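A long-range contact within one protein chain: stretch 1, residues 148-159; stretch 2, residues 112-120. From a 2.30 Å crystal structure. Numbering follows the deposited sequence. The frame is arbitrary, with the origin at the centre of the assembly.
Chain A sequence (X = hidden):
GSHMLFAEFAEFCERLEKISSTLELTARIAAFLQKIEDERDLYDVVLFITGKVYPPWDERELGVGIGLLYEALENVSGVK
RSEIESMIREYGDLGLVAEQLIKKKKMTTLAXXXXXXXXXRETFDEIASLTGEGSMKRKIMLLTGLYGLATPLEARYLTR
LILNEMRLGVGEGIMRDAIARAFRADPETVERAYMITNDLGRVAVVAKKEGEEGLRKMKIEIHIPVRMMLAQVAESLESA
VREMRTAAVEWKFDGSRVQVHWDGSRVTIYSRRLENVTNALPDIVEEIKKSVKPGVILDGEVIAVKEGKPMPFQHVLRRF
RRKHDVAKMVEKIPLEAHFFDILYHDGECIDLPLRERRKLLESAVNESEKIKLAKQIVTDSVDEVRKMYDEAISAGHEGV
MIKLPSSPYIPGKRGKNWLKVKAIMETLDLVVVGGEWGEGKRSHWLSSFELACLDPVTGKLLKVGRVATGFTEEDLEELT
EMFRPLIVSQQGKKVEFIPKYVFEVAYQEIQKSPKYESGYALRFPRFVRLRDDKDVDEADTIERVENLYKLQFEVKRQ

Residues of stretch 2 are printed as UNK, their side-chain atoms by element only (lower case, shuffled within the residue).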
# COMPACT_ATOMS: atom_id res chain seq x y z
N GLY A 148 26.65 -1.65 15.28
CA GLY A 148 27.90 -1.39 15.99
C GLY A 148 28.24 0.09 16.15
O GLY A 148 28.97 0.46 17.06
N LEU A 149 27.71 0.93 15.27
CA LEU A 149 27.98 2.38 15.29
C LEU A 149 26.85 3.23 15.88
O LEU A 149 27.04 4.42 16.16
CB LEU A 149 28.29 2.87 13.88
CG LEU A 149 29.68 2.91 13.25
CD1 LEU A 149 30.78 2.26 14.06
CD2 LEU A 149 29.61 2.32 11.85
N ALA A 150 25.68 2.63 16.07
CA ALA A 150 24.47 3.34 16.46
C ALA A 150 24.32 3.54 17.97
O ALA A 150 24.77 2.71 18.76
CB ALA A 150 23.25 2.62 15.91
N THR A 151 23.69 4.64 18.36
CA THR A 151 23.27 4.82 19.75
C THR A 151 22.07 3.89 20.04
O THR A 151 21.44 3.39 19.11
CB THR A 151 22.88 6.29 20.07
OG1 THR A 151 21.71 6.66 19.34
CG2 THR A 151 24.03 7.26 19.72
N PRO A 152 21.78 3.62 21.32
CA PRO A 152 20.60 2.82 21.67
C PRO A 152 19.31 3.34 21.00
O PRO A 152 18.58 2.55 20.41
CB PRO A 152 20.52 2.96 23.20
CG PRO A 152 21.96 3.12 23.61
CD PRO A 152 22.54 4.02 22.53
N LEU A 153 19.07 4.65 21.05
CA LEU A 153 17.89 5.24 20.41
C LEU A 153 17.92 5.18 18.88
O LEU A 153 16.87 5.07 18.24
CB LEU A 153 17.71 6.68 20.88
CG LEU A 153 16.29 7.19 21.13
CD1 LEU A 153 15.40 6.12 21.82
CD2 LEU A 153 16.38 8.44 21.96
N GLU A 154 19.11 5.26 18.29
CA GLU A 154 19.24 5.04 16.85
C GLU A 154 18.88 3.61 16.48
O GLU A 154 18.20 3.38 15.49
CB GLU A 154 20.66 5.35 16.36
CG GLU A 154 20.91 6.79 16.06
CD GLU A 154 22.38 7.10 15.76
OE1 GLU A 154 23.27 6.33 16.17
OE2 GLU A 154 22.65 8.14 15.11
N ALA A 155 19.35 2.66 17.29
CA ALA A 155 19.12 1.25 17.03
C ALA A 155 17.62 0.92 17.09
O ALA A 155 17.12 0.08 16.35
CB ALA A 155 19.91 0.38 18.01
N ARG A 156 16.93 1.60 17.99
CA ARG A 156 15.48 1.48 18.13
C ARG A 156 14.73 1.85 16.85
O ARG A 156 13.97 1.03 16.35
CB ARG A 156 15.02 2.35 19.29
CG ARG A 156 13.52 2.42 19.48
CD ARG A 156 13.29 2.69 20.94
NE ARG A 156 12.33 3.75 21.17
CZ ARG A 156 12.21 4.39 22.31
NH1 ARG A 156 12.99 4.09 23.34
NH2 ARG A 156 11.31 5.35 22.43
N TYR A 157 14.95 3.06 16.34
CA TYR A 157 14.24 3.52 15.13
C TYR A 157 14.79 2.98 13.81
O TYR A 157 14.08 2.94 12.83
CB TYR A 157 14.09 5.04 15.11
CG TYR A 157 13.20 5.49 16.25
CD1 TYR A 157 11.83 5.26 16.21
CD2 TYR A 157 13.74 6.10 17.38
CE1 TYR A 157 11.01 5.64 17.26
CE2 TYR A 157 12.93 6.48 18.44
CZ TYR A 157 11.57 6.25 18.37
OH TYR A 157 10.75 6.62 19.41
N LEU A 158 16.05 2.54 13.80
CA LEU A 158 16.59 1.82 12.64
C LEU A 158 15.83 0.52 12.48
O LEU A 158 15.44 0.13 11.37
CB LEU A 158 18.08 1.52 12.84
CG LEU A 158 19.17 2.16 11.97
CD1 LEU A 158 18.69 3.31 11.10
CD2 LEU A 158 20.40 2.58 12.80
N THR A 159 15.62 -0.16 13.60
CA THR A 159 14.94 -1.44 13.64
C THR A 159 13.47 -1.26 13.24
O THR A 159 12.96 -1.99 12.39
CB THR A 159 15.07 -2.07 15.05
OG1 THR A 159 16.46 -2.29 15.34
CG2 THR A 159 14.31 -3.40 15.15
N UNK A 112 32.69 5.88 20.51
CA UNK A 112 31.69 6.89 20.19
C UNK A 112 30.77 6.47 19.04
O UNK A 112 31.19 5.80 18.08
c UNK A 112 33.21 9.16 16.68
c UNK A 112 34.98 9.80 18.16
c UNK A 112 34.48 9.70 16.88
c UNK A 112 32.17 8.36 20.22
c UNK A 112 34.22 9.35 19.23
c UNK A 112 32.46 8.72 17.76
c UNK A 112 32.97 8.80 19.04
N UNK A 113 29.51 6.83 19.22
CA UNK A 113 28.42 6.30 18.43
C UNK A 113 27.62 7.45 17.85
O UNK A 113 27.89 8.61 18.15
c UNK A 113 28.25 4.06 19.62
c UNK A 113 27.39 3.13 20.45
o UNK A 113 26.61 3.63 21.28
o UNK A 113 27.50 1.89 20.27
c UNK A 113 27.55 5.38 19.29
N UNK A 114 26.64 7.10 17.01
CA UNK A 114 25.90 8.04 16.17
C UNK A 114 26.25 7.76 14.71
O UNK A 114 27.41 7.53 14.38
o UNK A 114 25.34 11.19 19.77
o UNK A 114 27.09 11.47 18.46
c UNK A 114 26.19 9.52 16.53
c UNK A 114 25.94 11.00 18.69
c UNK A 114 25.24 10.13 17.61
N UNK A 115 25.25 7.72 13.84
CA UNK A 115 25.54 7.78 12.41
C UNK A 115 24.62 8.74 11.72
O UNK A 115 23.56 9.06 12.22
c UNK A 115 25.10 4.39 13.00
c UNK A 115 25.53 6.42 11.70
c UNK A 115 24.55 5.28 11.92
c UNK A 115 23.11 5.70 12.21
N UNK A 116 25.07 9.21 10.57
CA UNK A 116 24.35 10.19 9.79
C UNK A 116 23.20 9.52 9.06
O UNK A 116 23.26 8.32 8.74
c UNK A 116 26.47 11.55 9.46
o UNK A 116 25.75 9.94 7.80
c UNK A 116 25.27 10.89 8.76
N UNK A 117 22.16 10.30 8.82
CA UNK A 117 21.07 9.87 7.97
C UNK A 117 21.63 9.48 6.60
O UNK A 117 21.16 8.54 5.96
c UNK A 117 19.51 11.39 9.24
c UNK A 117 18.87 10.60 6.93
c UNK A 117 20.02 11.00 7.85
N UNK A 118 22.67 10.19 6.17
CA UNK A 118 23.30 9.92 4.88
C UNK A 118 23.90 8.50 4.84
O UNK A 118 23.66 7.76 3.89
n UNK A 118 20.25 12.27 3.96
c UNK A 118 23.58 12.23 2.40
c UNK A 118 21.22 11.93 3.12
c UNK A 118 24.57 11.22 3.05
n UNK A 118 20.99 11.00 2.19
n UNK A 118 22.41 12.52 3.23
c UNK A 118 24.35 10.99 4.56
N UNK A 119 24.65 8.14 5.88
CA UNK A 119 25.17 6.78 6.01
C UNK A 119 24.08 5.70 6.09
O UNK A 119 24.22 4.64 5.48
c UNK A 119 26.10 6.64 7.22
c UNK A 119 27.05 5.44 7.10
n UNK A 119 29.49 5.48 9.28
c UNK A 119 28.74 4.36 8.59
c UNK A 119 27.26 4.73 8.42
N UNK A 120 23.00 5.98 6.82
CA UNK A 120 21.85 5.07 6.88
C UNK A 120 21.27 4.84 5.48
O UNK A 120 21.06 3.70 5.06
c UNK A 120 19.47 4.75 7.70
c UNK A 120 20.73 5.59 7.84
c UNK A 120 21.22 5.56 9.28

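Position 112 carries seven side-chain carbons, one leading into a ring of six, with no oxygen on the ring. Its CA-to-CB bond points away from stretch 1 and it makes no contact there. It is Phe112.

Position 113 has three carbons in a row, the third bearing two oxygens: a carboxylate on a two-carbon stem. Its CA-to-CB bond points toward stretch 1, and its terminal carbon lies 3.1 Å from Ala150 O. The backbone contributes too, with CA of position 113 3.3 Å from Leu149 O. This is Glu113. Glu113 OE1 and OE2 lie 3.3 and 3.2 Å from Ala150 O; all three are acceptors, so no hydrogen bond joins them and the approach is not itself attractive.

Position 114 shows the same pattern, three carbons and a terminal pair of oxygens. The CA-to-CB bond points away, yet the second side-chain carbon of position 114 sits 3.8 Å from Thr151 CG2. The backbone does the polar work: N of position 114 donates to Leu149 O at 2.8 Å. A positive phi of 113° sets this residue, Glu114, apart from the others.

Position 115 has four carbons, forked at the second, and no heteroatom. One branch end of position 115 reaches Leu149 CB at 3.6 Å and Ala150 CB at 3.9 Å, while the other lies 4.2 Å from Leu158 CD2. The backbone N of position 115 donates to Glu154 OE2 at 2.9 Å. That is Leu115, with the fork at CG.

Position 116 has a CB bearing one oxygen and one carbon. Its CA-to-CB bond points away from stretch 1, which it does not touch; hence Thr116. It instead caps its own helix, Thr116 OG1 accepting from N of position 119 at 2.9 Å.

Position 117 has three carbons, branched at CB, out of reach of stretch 1: Val117.

Position 118 runs three carbons, a nitrogen, then a carbon holding two more nitrogens, also out of reach. This guanidinium, hydrogen-bonded elsewhere in the structure, marks Arg118.

Position 119 is four carbons in a row ending in nitrogen. Its aliphatic part meets stretch 1, the fourth carbon of position 119 lying 3.9 Å from Leu149 CD2, so Lys119.

Position 120 again has three carbons branched at CB; one branch carbon of position 120 packs against Leu158 CD1 at 3.8 Å, giving Val120.

The design rule is a carboxylate shared between two backbones. Glu154 OE1 accepts from Thr151 N at 2.8 Å within its own stretch, while OE2 takes Leu115 N across the contact. Thr151 OG1 accepts from Glu154 N at 3.1 Å, so cap and carboxylate hold each other at the helix start. With the loop pinned there and at Leu149 O, Leu115 spreads its methyls over Leu149, Ala150 and Leu158, and Val120 extends the apolar patch along the helix.

Stretch 2 (112-120) FEELTVRKV
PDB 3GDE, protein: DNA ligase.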